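Local coordinates for protein streptomycin 3''-adenylyltransferase (Enterococcus faecalis, PDB 6SXJ) that transfers the adenylyl group of ATP to the 9-hydroxyl of spectinomycin, releasing diphosphate and making bacteria resistant to this antibiotic but not to streptomycin, at residues N13-I18 and I85-I90; K24-G29 and E55-Q60; L50-E55 and Y148-L153; I89-E94 and P122-N127. All blocks are in the same frame, centred on the assembly; numbering follows the deposited sequence.

All four contacts reach one mixed sheet, yet their chemistry changes with burial. Interactions 1 and 3 are buried and wholly aliphatic: 13-18 brings helix 8-23 onto strand 85-91, whereas 148-153 covers strand 47-53, the neighbour of 85-91 in the sheet. Interactions 2 and 4 lie at the partly exposed margin and rely on polar groups. In interaction 2 an asparagine amide pairs with backbone just after strand 47-53; in interaction 4 a lysine and a glutamate form a salt bridge beyond the end of strand 85-91. Interactions 1 and 4 share a strand, and interactions 2 and 3 share Glu55, while Ile91 of interaction 4 packs on the chain at Glu55 and Pro56.

Interaction 1 of 4, residues N13-I18 and I85-I90; sequences NKVKKI and IELTII
No ring, amide or carboxylate takes part where Val15 meets Ile85 and Leu87; in place of faces and edges there are only methyl groups, and the two branches of one valine divide the work. Its CG2 meets CD1 of Ile85 at 3.7 Å, and its CG1 meets CD1 of Leu87 at 3.9 Å. With chi1 at 171°, CG1 lies opposite the backbone N and CG2 beside it, which spreads the fork across two residues that are two positions apart and so on the same side of the strand. In each pair the side chains pass alongside each other, pointing opposite ways. Valine suits the helix here because it is short; the longer Ile85 covers most of the 9.0 Å between its CA and that of Val15, and Leu87 reaches the other methyl. Nearby, Val15 also rests on Ile72, and Ile85 on Ile69 of helix 59-69, which packs against the same side of the strand. The other side, through Thr88 and Ile90, faces helix 130-139. Helices packed on both sides of strand 85-91 are what an alpha/beta nucleotidyltransferase domain looks like, and Val15 is one point where helix 8-23 packs on this sheet.

Interaction 2 of 4, residues K24-G29 and E55-Q60; sequences KNNLIG and EPLTDQ
Asn26 grips the backbone of Glu55 with both ends of its side-chain amide, and this is the tight part of the contact. OD1 accepts the N-H of Glu55 at 2.9 Å, with the donor in the carbonyl plane on a lone pair, and ND2 gives a hydrogen to Glu55 O, also at 2.9 Å. Both bonds are nearly straight, with N-H...O angles of 160° and 165°. The Glu55 carbonyl oxygen lies almost in the amide plane of Asn26, although ND2 itself is tilted out of the plane of that carbonyl. Asparagine fits because its amide offers an acceptor and a donor side by side, matching the N-H and C=O of a single residue; the two bonds together fix the rotation of the group. OD1 has a further donor in Ser54 N. The amide thereby extends the pairing beyond the start of strand 27-33 and the end of strand 47-53, close to a classic beta bulge in which Ile28 and Gly29 both face Val52. Inward from the amide, Leu57 directs its CD2 at ND2, so closely that the exact spacing is doubtful; this leucine also packs on Leu23 and Ile89 in the interior. The solvent side is much looser. CB of Glu55 stays 4.1 Å from OD1 of Asn26, and the exposed carboxylate takes no part in the pairing. The side chain of Pro56 starts out away from residues 24-29, while Thr58 begins helix 59-69 as its N-cap, OG1 meeting the N-H of Ser61.

Interaction 3 of 4, residues L50-E55 and Y148-L153; sequences LVVVSE and YDLEEL
Leu150 and Leu153 bring the chain onto Leu50 and Val52 of strand 47-53. Tyr148 ties the start of the segment to strand 27-33, its carbonyl oxygen bonded to the hydroxyl of Tyr31. Asp149 uses its backbone at both ends: its N-H goes to Glu152 OE1 at 3.0 Å, on the anti side of the carboxylate and well out of its plane, and its O accepts Glu152 N at 2.9 Å. In this turn Glu151 and Glu152 are exposed, as suits their charge, while Leu150 and Leu153 are buried. Leu150 does most of the touching. Its CD2 reaches Leu50 CD2 at 3.7 Å, the two side chains crossing at about a right angle, while its CD1 lies 4.2 Å from Val52 CG2. With chi1 at -179°, CG stands opposite the backbone N, which carries the methyl end closer to the strand. Leu50 and Val52 alternate with Val51, so they share one side of this inner strand of the nucleotidyltransferase sheet, the side on which helix 130-139 adds Leu134 and Ala137 against Leu50. Branched aliphatic side chains fit here, bringing no polar group to satisfy. Leu153 N bonds to Leu150 O at 2.7 Å, closing a second turn. Leu153 makes a looser touch, its CD1 lying 4.4 Å from Val52 CG2; it also packs on Tyr31 and Gln92, about 4 Å from a glycerol, probably a crystallisation additive.

Interaction 4 of 4, residues I89-E94 and P122-N127; sequences IIIQQE and PQKELN
A salt bridge between Glu94 and Lys124 links the turn that follows strand 85-91 to the chain entering the edge strand 125-126, across strand 103-108, which lies between the two in the sheet. Lys124 NZ donates to Glu94 OE2 at 2.6 Å, meeting the syn lone pair of OE2. Because NZ stays 3.5 Å from Glu94 OE1, the bridge is to one oxygen. The two side chains approach from facing sides and differ in shape. Glu94 is nearly straight past its CG, whereas Lys124 folds back at chi2 (71°), chi3 (62°) and chi4 (32°), the last not staggered, curling its ammonium end round to the carboxylate. The methylene before the nitrogen is close as well: CE of Lys124 lies 3.0 Å from OE1 and 3.1 Å from OE2 of Glu94, a tight approach. Beside the pair, Ile91 CD1 comes within 4.4 Å of Lys124 NZ, a loose contact. Glu94 also packs along Lys103, and Glu105 offers Lys124 a second, weak and long ion pair through OE1. Lysine suits this place because its long chain can reach Glu94, and glutamate because it carries its charge well away from the backbone. With both residues only partly exposed, the pair is probably shielded in part from water, which would strengthen the attraction, and two nearby carboxylates would favour a charged ammonium group on Lys124.

Interaction 1 of 4, residues N13-I18 and I85-I90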
# COMPACT_ATOMS: atom_id res chain seq x y z
N ASN A 13 -6.95 -16.56 -6.67
CA ASN A 13 -7.56 -17.77 -6.14
C ASN A 13 -6.59 -18.54 -5.24
O ASN A 13 -7.00 -19.08 -4.21
CB ASN A 13 -8.03 -18.67 -7.28
CG ASN A 13 -9.13 -19.60 -6.86
OD1 ASN A 13 -8.93 -20.81 -6.78
ND2 ASN A 13 -10.30 -19.04 -6.57
N LYS A 14 -5.32 -18.61 -5.62
CA LYS A 14 -4.33 -19.27 -4.78
C LYS A 14 -4.17 -18.54 -3.44
O LYS A 14 -3.99 -19.18 -2.40
CB LYS A 14 -2.99 -19.36 -5.50
CG LYS A 14 -2.66 -20.75 -6.04
CD LYS A 14 -1.97 -20.69 -7.39
CE LYS A 14 -1.89 -22.05 -8.07
NZ LYS A 14 -1.16 -23.06 -7.20
N VAL A 15 -4.24 -17.21 -3.46
CA VAL A 15 -4.15 -16.46 -2.20
C VAL A 15 -5.31 -16.82 -1.29
O VAL A 15 -5.13 -17.00 -0.08
CB VAL A 15 -4.10 -14.94 -2.48
CG1 VAL A 15 -4.24 -14.15 -1.17
CG2 VAL A 15 -2.80 -14.57 -3.20
N LYS A 16 -6.52 -16.92 -1.85
CA LYS A 16 -7.70 -17.24 -1.04
C LYS A 16 -7.55 -18.61 -0.39
O LYS A 16 -7.90 -18.80 0.78
CB LYS A 16 -8.96 -17.21 -1.90
CG LYS A 16 -9.19 -15.91 -2.64
CD LYS A 16 -10.22 -16.09 -3.77
CE LYS A 16 -11.47 -16.82 -3.31
NZ LYS A 16 -12.49 -16.92 -4.41
N LYS A 17 -7.05 -19.59 -1.14
CA LYS A 17 -6.96 -20.94 -0.61
C LYS A 17 -5.82 -21.07 0.38
O LYS A 17 -5.95 -21.77 1.39
CB LYS A 17 -6.82 -21.93 -1.77
CG LYS A 17 -8.08 -21.96 -2.66
CD LYS A 17 -7.84 -22.68 -3.98
CE LYS A 17 -9.15 -22.99 -4.69
NZ LYS A 17 -10.05 -23.88 -3.89
N ILE A 18 -4.70 -20.39 0.12
CA ILE A 18 -3.62 -20.36 1.11
C ILE A 18 -4.18 -19.90 2.45
O ILE A 18 -4.04 -20.58 3.47
CB ILE A 18 -2.48 -19.44 0.65
CG1 ILE A 18 -1.69 -20.10 -0.48
CG2 ILE A 18 -1.55 -19.11 1.83
CD1 ILE A 18 -1.00 -19.11 -1.39
N ILE A 85 1.85 -9.09 -5.21
CA ILE A 85 0.91 -9.33 -4.12
C ILE A 85 1.39 -8.58 -2.88
O ILE A 85 2.53 -8.73 -2.45
CB ILE A 85 0.76 -10.83 -3.82
CG1 ILE A 85 0.07 -11.55 -5.00
CG2 ILE A 85 -0.05 -11.04 -2.55
CD1 ILE A 85 0.11 -13.02 -4.86
N GLU A 86 0.50 -7.78 -2.30
CA GLU A 86 0.70 -7.14 -1.01
C GLU A 86 -0.44 -7.60 -0.12
O GLU A 86 -1.61 -7.50 -0.51
CB GLU A 86 0.71 -5.62 -1.16
CG GLU A 86 1.60 -4.88 -0.20
CD GLU A 86 1.73 -3.43 -0.62
OE1 GLU A 86 2.38 -3.17 -1.65
OE2 GLU A 86 1.16 -2.57 0.07
N LEU A 87 -0.10 -8.13 1.05
CA LEU A 87 -1.11 -8.68 1.95
C LEU A 87 -0.82 -8.28 3.38
O LEU A 87 0.27 -8.57 3.89
CB LEU A 87 -1.16 -10.21 1.85
CG LEU A 87 -2.28 -10.90 2.64
CD1 LEU A 87 -2.89 -12.04 1.79
CD2 LEU A 87 -1.76 -11.46 3.93
N THR A 88 -1.81 -7.68 4.04
CA THR A 88 -1.73 -7.26 5.43
C THR A 88 -2.76 -8.02 6.26
O THR A 88 -3.89 -8.24 5.81
CB THR A 88 -1.99 -5.75 5.57
OG1 THR A 88 -1.03 -5.02 4.81
CG2 THR A 88 -1.92 -5.34 7.03
N ILE A 89 -2.37 -8.40 7.47
CA ILE A 89 -3.23 -9.10 8.40
C ILE A 89 -3.41 -8.23 9.64
O ILE A 89 -2.42 -7.77 10.23
CB ILE A 89 -2.65 -10.48 8.79
CG1 ILE A 89 -2.38 -11.31 7.53
CG2 ILE A 89 -3.60 -11.20 9.73
CD1 ILE A 89 -1.86 -12.70 7.81
N ILE A 90 -4.66 -8.01 10.03
CA ILE A 90 -4.99 -7.34 11.27
C ILE A 90 -5.84 -8.27 12.12
O ILE A 90 -6.58 -9.12 11.61
CB ILE A 90 -5.71 -6.00 11.05
CG1 ILE A 90 -6.91 -6.19 10.11
CG2 ILE A 90 -4.75 -4.96 10.49
CD1 ILE A 90 -7.82 -5.00 10.04

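Interaction 2 of 4, residues K24-G29 and E55-Q60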
# COMPACT_ATOMS: atom_id res chain seq x y z
N LYS A 24 -7.22 -21.51 8.71
CA LYS A 24 -8.35 -22.34 9.15
C LYS A 24 -9.40 -21.44 9.80
O LYS A 24 -9.81 -20.45 9.19
CB LYS A 24 -7.81 -23.47 10.03
CG LYS A 24 -6.89 -24.44 9.30
CD LYS A 24 -5.80 -24.98 10.24
CE LYS A 24 -4.66 -25.64 9.46
NZ LYS A 24 -3.31 -25.32 10.02
N ASN A 25 -9.86 -21.74 11.02
CA ASN A 25 -10.96 -20.99 11.62
C ASN A 25 -10.53 -19.67 12.24
O ASN A 25 -11.39 -18.94 12.76
CB ASN A 25 -11.65 -21.84 12.70
CG ASN A 25 -12.55 -22.90 12.11
OD1 ASN A 25 -12.33 -24.10 12.30
ND2 ASN A 25 -13.58 -22.48 11.38
N ASN A 26 -9.24 -19.33 12.21
CA ASN A 26 -8.81 -18.01 12.66
C ASN A 26 -9.12 -16.92 11.64
O ASN A 26 -9.01 -15.74 11.98
CB ASN A 26 -7.31 -18.03 12.95
CG ASN A 26 -6.86 -16.80 13.72
OD1 ASN A 26 -7.65 -16.17 14.43
ND2 ASN A 26 -5.58 -16.45 13.59
N LEU A 27 -9.52 -17.29 10.42
CA LEU A 27 -9.72 -16.33 9.34
C LEU A 27 -11.14 -15.80 9.37
O LEU A 27 -12.10 -16.57 9.22
CB LEU A 27 -9.43 -16.99 7.99
CG LEU A 27 -9.72 -16.17 6.73
CD1 LEU A 27 -8.81 -14.94 6.71
CD2 LEU A 27 -9.55 -17.00 5.46
N ILE A 28 -11.28 -14.49 9.57
CA ILE A 28 -12.60 -13.86 9.58
C ILE A 28 -13.01 -13.40 8.19
O ILE A 28 -14.15 -13.60 7.76
CB ILE A 28 -12.61 -12.68 10.58
CG1 ILE A 28 -12.30 -13.18 11.99
CG2 ILE A 28 -13.95 -11.97 10.54
CD1 ILE A 28 -12.30 -12.08 13.02
N GLY A 29 -12.10 -12.76 7.45
CA GLY A 29 -12.46 -12.23 6.16
C GLY A 29 -11.23 -11.99 5.31
O GLY A 29 -10.15 -11.71 5.83
N GLU A 55 -7.26 -14.10 16.39
CA GLU A 55 -6.16 -14.16 17.34
C GLU A 55 -4.83 -14.08 16.63
O GLU A 55 -4.75 -14.29 15.41
CB GLU A 55 -6.22 -15.47 18.16
CG GLU A 55 -7.47 -15.65 18.98
CD GLU A 55 -8.02 -17.05 18.90
OE1 GLU A 55 -7.20 -18.00 18.80
OE2 GLU A 55 -9.26 -17.21 18.93
N PRO A 56 -3.75 -13.79 17.36
CA PRO A 56 -2.43 -13.70 16.73
C PRO A 56 -2.05 -14.99 16.01
O PRO A 56 -2.61 -16.07 16.24
CB PRO A 56 -1.49 -13.43 17.90
CG PRO A 56 -2.35 -12.78 18.94
CD PRO A 56 -3.71 -13.41 18.78
N LEU A 57 -1.07 -14.87 15.12
CA LEU A 57 -0.55 -15.99 14.37
C LEU A 57 0.80 -16.41 14.94
O LEU A 57 1.65 -15.57 15.24
CB LEU A 57 -0.40 -15.64 12.89
CG LEU A 57 -1.58 -14.96 12.21
CD1 LEU A 57 -1.35 -14.99 10.71
CD2 LEU A 57 -2.89 -15.63 12.57
N THR A 58 0.98 -17.72 15.10
CA THR A 58 2.28 -18.24 15.49
C THR A 58 3.33 -17.81 14.48
O THR A 58 3.02 -17.44 13.34
CB THR A 58 2.24 -19.76 15.59
OG1 THR A 58 1.94 -20.32 14.30
CG2 THR A 58 1.17 -20.21 16.59
N ASP A 59 4.59 -17.83 14.90
CA ASP A 59 5.67 -17.56 13.96
C ASP A 59 5.79 -18.65 12.91
O ASP A 59 6.41 -18.43 11.87
CB ASP A 59 6.98 -17.39 14.71
CG ASP A 59 7.14 -16.00 15.28
OD1 ASP A 59 8.13 -15.33 14.94
OD2 ASP A 59 6.25 -15.57 16.05
N GLN A 60 5.21 -19.82 13.16
CA GLN A 60 5.12 -20.83 12.12
C GLN A 60 4.17 -20.38 11.02
O GLN A 60 4.53 -20.39 9.84
CB GLN A 60 4.65 -22.17 12.71
CG GLN A 60 5.72 -22.95 13.44
CD GLN A 60 5.23 -24.31 13.90
OE1 GLN A 60 4.03 -24.60 13.85
NE2 GLN A 60 6.15 -25.15 14.34

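Interaction 3 of 4, residues L50-E55 and Y148-L153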
# COMPACT_ATOMS: atom_id res chain seq x y z
N LEU A 50 -6.38 -7.22 2.24
CA LEU A 50 -6.53 -7.02 3.67
C LEU A 50 -7.21 -8.25 4.25
O LEU A 50 -8.27 -8.67 3.77
CB LEU A 50 -7.35 -5.77 3.99
CG LEU A 50 -7.44 -5.39 5.47
CD1 LEU A 50 -6.11 -4.89 5.96
CD2 LEU A 50 -8.50 -4.34 5.66
N VAL A 51 -6.58 -8.84 5.27
CA VAL A 51 -7.06 -10.07 5.90
C VAL A 51 -7.28 -9.79 7.38
O VAL A 51 -6.45 -9.15 8.03
CB VAL A 51 -6.07 -11.23 5.69
CG1 VAL A 51 -6.54 -12.48 6.43
CG2 VAL A 51 -5.87 -11.52 4.22
N VAL A 52 -8.39 -10.28 7.91
CA VAL A 52 -8.76 -10.06 9.30
C VAL A 52 -8.87 -11.41 9.99
O VAL A 52 -9.50 -12.34 9.46
CB VAL A 52 -10.08 -9.29 9.43
CG1 VAL A 52 -10.41 -9.05 10.90
CG2 VAL A 52 -9.99 -7.97 8.68
N VAL A 53 -8.28 -11.51 11.18
CA VAL A 53 -8.20 -12.73 11.95
C VAL A 53 -8.70 -12.45 13.37
O VAL A 53 -8.88 -11.30 13.77
CB VAL A 53 -6.77 -13.31 11.99
CG1 VAL A 53 -6.35 -13.77 10.61
CG2 VAL A 53 -5.79 -12.27 12.54
N SER A 54 -8.92 -13.52 14.12
CA SER A 54 -9.42 -13.40 15.48
C SER A 54 -8.29 -13.28 16.50
O SER A 54 -8.37 -12.44 17.40
CB SER A 54 -10.29 -14.61 15.82
OG SER A 54 -11.62 -14.42 15.35
N GLU A 55 -7.26 -14.10 16.39
CA GLU A 55 -6.16 -14.16 17.34
C GLU A 55 -4.83 -14.08 16.63
O GLU A 55 -4.75 -14.29 15.41
CB GLU A 55 -6.22 -15.47 18.16
CG GLU A 55 -7.47 -15.65 18.98
CD GLU A 55 -8.02 -17.05 18.90
OE1 GLU A 55 -7.20 -18.00 18.80
OE2 GLU A 55 -9.26 -17.21 18.93
N TYR A 148 -18.85 -11.33 6.94
CA TYR A 148 -19.11 -9.94 7.29
C TYR A 148 -18.44 -9.00 6.29
O TYR A 148 -17.38 -9.31 5.74
CB TYR A 148 -18.63 -9.61 8.72
CG TYR A 148 -19.04 -10.63 9.76
CD1 TYR A 148 -20.15 -10.41 10.58
CD2 TYR A 148 -18.33 -11.81 9.92
CE1 TYR A 148 -20.53 -11.35 11.53
CE2 TYR A 148 -18.71 -12.75 10.86
CZ TYR A 148 -19.81 -12.52 11.66
OH TYR A 148 -20.18 -13.45 12.61
N ASP A 149 -19.09 -7.87 6.04
CA ASP A 149 -18.46 -6.79 5.31
C ASP A 149 -17.38 -6.16 6.17
O ASP A 149 -17.46 -6.15 7.41
CB ASP A 149 -19.50 -5.73 4.91
CG ASP A 149 -20.22 -6.08 3.63
OD1 ASP A 149 -19.60 -6.72 2.76
OD2 ASP A 149 -21.41 -5.72 3.50
N LEU A 150 -16.34 -5.63 5.52
CA LEU A 150 -15.21 -5.08 6.25
C LEU A 150 -15.66 -4.02 7.25
O LEU A 150 -15.22 -4.01 8.40
CB LEU A 150 -14.18 -4.51 5.27
CG LEU A 150 -12.91 -3.92 5.89
CD1 LEU A 150 -12.25 -4.90 6.83
CD2 LEU A 150 -11.96 -3.50 4.78
N GLU A 151 -16.56 -3.13 6.82
CA GLU A 151 -16.99 -2.03 7.68
C GLU A 151 -17.58 -2.54 8.99
O GLU A 151 -17.58 -1.81 9.99
CB GLU A 151 -18.01 -1.16 6.93
CG GLU A 151 -19.32 -1.88 6.61
CD GLU A 151 -20.10 -1.20 5.49
OE1 GLU A 151 -19.69 -0.10 5.06
OE2 GLU A 151 -21.13 -1.76 5.05
N GLU A 152 -18.09 -3.77 9.00
CA GLU A 152 -18.62 -4.34 10.23
C GLU A 152 -17.53 -4.80 11.19
O GLU A 152 -17.81 -5.05 12.37
CB GLU A 152 -19.53 -5.54 9.94
CG GLU A 152 -20.61 -5.31 8.92
CD GLU A 152 -21.51 -6.51 8.79
OE1 GLU A 152 -21.52 -7.14 7.71
OE2 GLU A 152 -22.21 -6.84 9.77
N LEU A 153 -16.30 -4.94 10.70
CA LEU A 153 -15.21 -5.46 11.51
C LEU A 153 -14.24 -4.37 11.94
O LEU A 153 -13.26 -4.68 12.62
CB LEU A 153 -14.45 -6.53 10.73
CG LEU A 153 -15.24 -7.65 10.05
CD1 LEU A 153 -14.34 -8.31 9.01
CD2 LEU A 153 -15.74 -8.67 11.05

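Interaction 4 of 4, residues I89-E94 and P122-N127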
# COMPACT_ATOMS: atom_id res chain seq x y z
N ILE A 89 -2.37 -8.40 7.47
CA ILE A 89 -3.23 -9.10 8.40
C ILE A 89 -3.41 -8.23 9.64
O ILE A 89 -2.42 -7.77 10.23
CB ILE A 89 -2.65 -10.48 8.79
CG1 ILE A 89 -2.38 -11.31 7.53
CG2 ILE A 89 -3.60 -11.20 9.73
CD1 ILE A 89 -1.86 -12.70 7.81
N ILE A 90 -4.66 -8.01 10.03
CA ILE A 90 -4.99 -7.34 11.27
C ILE A 90 -5.84 -8.27 12.12
O ILE A 90 -6.58 -9.12 11.61
CB ILE A 90 -5.71 -6.00 11.05
CG1 ILE A 90 -6.91 -6.19 10.11
CG2 ILE A 90 -4.75 -4.96 10.49
CD1 ILE A 90 -7.82 -5.00 10.04
N ILE A 91 -5.73 -8.10 13.44
CA ILE A 91 -6.59 -8.76 14.41
C ILE A 91 -7.75 -7.83 14.69
O ILE A 91 -7.55 -6.65 14.98
CB ILE A 91 -5.82 -9.08 15.71
CG1 ILE A 91 -4.55 -9.86 15.38
CG2 ILE A 91 -6.70 -9.86 16.67
CD1 ILE A 91 -3.92 -10.55 16.58
N GLN A 92 -8.98 -8.36 14.60
CA GLN A 92 -10.14 -7.49 14.75
C GLN A 92 -10.12 -6.77 16.09
O GLN A 92 -10.36 -5.56 16.16
CB GLN A 92 -11.43 -8.28 14.60
CG GLN A 92 -12.66 -7.41 14.43
CD GLN A 92 -13.95 -8.19 14.52
OE1 GLN A 92 -13.96 -9.42 14.40
NE2 GLN A 92 -15.06 -7.48 14.73
N GLN A 93 -9.83 -7.50 17.17
CA GLN A 93 -9.94 -6.93 18.51
C GLN A 93 -8.88 -5.87 18.77
O GLN A 93 -9.09 -4.97 19.59
CB GLN A 93 -9.85 -8.04 19.56
CG GLN A 93 -8.51 -8.77 19.56
CD GLN A 93 -8.19 -9.42 20.90
OE1 GLN A 93 -8.98 -9.35 21.84
NE2 GLN A 93 -7.02 -10.05 20.99
N GLU A 94 -7.75 -5.94 18.08
CA GLU A 94 -6.68 -4.97 18.27
C GLU A 94 -7.02 -3.61 17.70
O GLU A 94 -6.28 -2.65 17.95
CB GLU A 94 -5.39 -5.48 17.63
CG GLU A 94 -4.82 -6.69 18.35
CD GLU A 94 -3.41 -6.99 17.93
OE1 GLU A 94 -3.05 -6.53 16.83
OE2 GLU A 94 -2.69 -7.68 18.69
N PRO A 122 7.83 -11.18 10.05
CA PRO A 122 7.06 -10.03 10.54
C PRO A 122 6.50 -10.27 11.93
O PRO A 122 5.86 -11.29 12.20
CB PRO A 122 5.95 -9.86 9.49
CG PRO A 122 6.58 -10.39 8.22
CD PRO A 122 7.43 -11.56 8.67
N GLN A 123 6.78 -9.34 12.84
CA GLN A 123 6.27 -9.36 14.20
C GLN A 123 5.23 -8.26 14.34
O GLN A 123 5.17 -7.33 13.53
CB GLN A 123 7.40 -9.17 15.22
CG GLN A 123 8.32 -10.37 15.33
CD GLN A 123 7.56 -11.67 15.54
OE1 GLN A 123 6.59 -11.72 16.28
NE2 GLN A 123 8.01 -12.73 14.87
N LYS A 124 4.39 -8.39 15.37
CA LYS A 124 3.41 -7.35 15.64
C LYS A 124 4.11 -6.00 15.69
O LYS A 124 5.11 -5.83 16.39
CB LYS A 124 2.69 -7.62 16.96
CG LYS A 124 1.73 -6.51 17.38
CD LYS A 124 0.48 -6.46 16.51
CE LYS A 124 -0.35 -7.73 16.59
NZ LYS A 124 -0.28 -8.40 17.93
N GLU A 125 3.59 -5.04 14.93
CA GLU A 125 4.19 -3.72 14.89
C GLU A 125 3.10 -2.67 14.73
O GLU A 125 1.95 -2.99 14.40
CB GLU A 125 5.22 -3.60 13.76
CG GLU A 125 4.79 -4.28 12.47
CD GLU A 125 5.67 -3.92 11.29
OE1 GLU A 125 6.00 -2.72 11.13
OE2 GLU A 125 6.03 -4.84 10.51
N LEU A 126 3.48 -1.42 14.95
CA LEU A 126 2.61 -0.28 14.76
C LEU A 126 2.94 0.33 13.41
O LEU A 126 4.12 0.47 13.07
CB LEU A 126 2.78 0.74 15.88
CG LEU A 126 2.13 0.39 17.22
CD1 LEU A 126 0.64 0.71 17.19
CD2 LEU A 126 2.34 -1.06 17.61
N ASN A 127 1.92 0.64 12.62
CA ASN A 127 2.11 1.07 11.24
C ASN A 127 1.16 2.24 10.97
O ASN A 127 -0.02 2.03 10.67
CB ASN A 127 1.87 -0.07 10.26
CG ASN A 127 2.01 0.35 8.81
OD1 ASN A 127 2.29 1.51 8.51
ND2 ASN A 127 1.80 -0.60 7.90